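Local coordinates for protein porin (Rhodobacter capsulatus, PDB 2POR) that forms trimeric outer-membrane channels that let small hydrophilic solutes, up to about 0.6 kDa, diffuse passively across the membrane, at residues Y91-L94 against N100-P103. Numbering follows the deposited sequence.
Sequences YTDL and NDIP. With CA (calcium ion), chain C.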
loop_
_atom_site.group_PDB
_atom_site.type_symbol
_atom_site.label_atom_id
_atom_site.label_comp_id
_atom_site.label_asym_id
_atom_site.label_seq_id
_atom_site.Cartn_x
_atom_site.Cartn_y
_atom_site.Cartn_z
ATOM N N TYR A 91 10.854 -21.690 -8.171
ATOM C CA TYR A 91 9.586 -21.075 -7.821
ATOM C C TYR A 91 9.781 -19.676 -7.283
ATOM O O TYR A 91 8.846 -18.898 -7.363
ATOM C CB TYR A 91 8.850 -21.941 -6.802
ATOM C CG TYR A 91 9.077 -21.686 -5.315
ATOM C CD1 TYR A 91 8.275 -20.800 -4.653
ATOM C CD2 TYR A 91 10.067 -22.351 -4.619
ATOM C CE1 TYR A 91 8.468 -20.586 -3.311
ATOM C CE2 TYR A 91 10.265 -22.147 -3.264
ATOM C CZ TYR A 91 9.459 -21.259 -2.633
ATOM O OH TYR A 91 9.634 -21.005 -1.308
ATOM N N THR A 92 10.944 -19.302 -6.693
ATOM C CA THR A 92 11.165 -17.946 -6.155
ATOM C C THR A 92 11.878 -17.068 -7.187
ATOM O O THR A 92 12.081 -15.895 -6.917
ATOM C CB THR A 92 12.034 -17.974 -4.836
ATOM O OG1 THR A 92 13.278 -18.560 -5.198
ATOM C CG2 THR A 92 11.498 -18.814 -3.724
ATOM N N ASP A 93 12.223 -17.574 -8.390
ATOM C CA ASP A 93 13.021 -16.936 -9.439
ATOM C C ASP A 93 14.418 -16.747 -8.862
ATOM O O ASP A 93 14.760 -15.698 -8.284
ATOM C CB ASP A 93 12.429 -15.573 -9.884
ATOM C CG ASP A 93 13.162 -14.886 -11.021
ATOM O OD1 ASP A 93 14.091 -15.410 -11.652
ATOM O OD2 ASP A 93 12.829 -13.749 -11.342
ATOM N N LEU A 94 15.217 -17.813 -8.955
ATOM C CA LEU A 94 16.526 -17.869 -8.281
ATOM C C LEU A 94 17.561 -17.028 -8.984
ATOM O O LEU A 94 18.407 -17.541 -9.705
ATOM C CB LEU A 94 17.052 -19.296 -8.211
ATOM C CG LEU A 94 16.362 -20.254 -7.307
ATOM C CD1 LEU A 94 16.842 -21.684 -7.628
ATOM C CD2 LEU A 94 16.612 -19.856 -5.873
ATOM N N ASN A 100 18.358 -15.450 -14.507
ATOM C CA ASN A 100 17.985 -15.744 -15.896
ATOM C C ASN A 100 17.844 -14.495 -16.713
ATOM O O ASN A 100 17.717 -14.537 -17.926
ATOM C CB ASN A 100 16.655 -16.523 -15.877
ATOM C CG ASN A 100 15.505 -15.684 -15.337
ATOM O OD1 ASN A 100 15.503 -15.218 -14.195
ATOM N ND2 ASN A 100 14.496 -15.417 -16.150
ATOM N N ASP A 101 17.808 -13.319 -16.110
ATOM C CA ASP A 101 17.546 -12.082 -16.815
ATOM C C ASP A 101 18.641 -11.718 -17.755
ATOM O O ASP A 101 19.803 -11.911 -17.434
ATOM C CB ASP A 101 17.363 -10.941 -15.824
ATOM C CG ASP A 101 16.298 -11.194 -14.752
ATOM O OD1 ASP A 101 16.053 -12.301 -14.212
ATOM O OD2 ASP A 101 15.661 -10.205 -14.462
ATOM N N ILE A 102 18.335 -11.228 -18.929
ATOM C CA ILE A 102 19.374 -10.825 -19.835
ATOM C C ILE A 102 19.866 -9.451 -19.345
ATOM O O ILE A 102 19.042 -8.643 -18.894
ATOM C CB ILE A 102 18.768 -10.812 -21.293
ATOM C CG1 ILE A 102 18.590 -12.260 -21.783
ATOM C CG2 ILE A 102 19.649 -10.015 -22.265
ATOM C CD1 ILE A 102 17.944 -12.327 -23.210
ATOM N N PRO A 103 21.183 -9.129 -19.425
ATOM C CA PRO A 103 21.753 -7.912 -18.848
ATOM C C PRO A 103 21.568 -6.695 -19.714
ATOM O O PRO A 103 22.523 -6.205 -20.333
ATOM C CB PRO A 103 23.214 -8.285 -18.598
ATOM C CG PRO A 103 23.530 -9.264 -19.706
ATOM C CD PRO A 103 22.254 -10.074 -19.812
HETATM CA CA CA C . 14.752 -13.509 -12.832
HETATM O O HOH W 1 13.003 -13.722 -14.448
HETATM O O HOH W 2 13.909 -11.432 -12.725
#
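Asn100 meets Asp93 through a shared calcium ion: Asn100 OD1 and Asp93 OD1 stand 2.9 Å apart, a spacing two oxygens tolerate because both are drawn to the same cation. Asn100 reaches the metal with its amide oxygen alone, OD1 lying 2.3 Å from the calcium. Its CB points toward 91-94, and a chi1 of 65° places CG between the backbone N and the carbonyl carbon, with OD1 on the ion. The amide nitrogen faces other partners: ND2 donates to a calcium-bound water at 2.8 Å and to the backbone O of Leu86, so both ends of the buried amide are engaged and its flip is fixed. Asp93 approaches at about a right angle, with its carboxylate turned 66° from the amide plane. Extended with CG anti to the backbone N (chi1 -177°), it grips the ion in bidentate fashion, OD1 at 2.3 Å and OD2 at 2.4 Å from the calcium. Asp101, next along, binds through one oxygen, its OD1 2.2 Å from the metal. Its second oxygen, OD2, accepts a hydrogen bond of 2.8 Å from the other calcium-bound water, so the non-coordinating oxygen braces one first-shell ligand against another. Asp93 OD1 and Asp101 OD1 remain 4.5 Å apart, their like charges presumably balanced by the cation between them. Ile102 and Pro103, following on, pack on Tyr200 of strand 195-207. Asp95, from the intervening loop residues, adds a further ligand through OD1 to this acidic, oxygen-rich calcium site, which cross-links the long loop between helix 78-83 and strand 118-125, the loop that folds into the barrel and constricts the pore in porins of this kind.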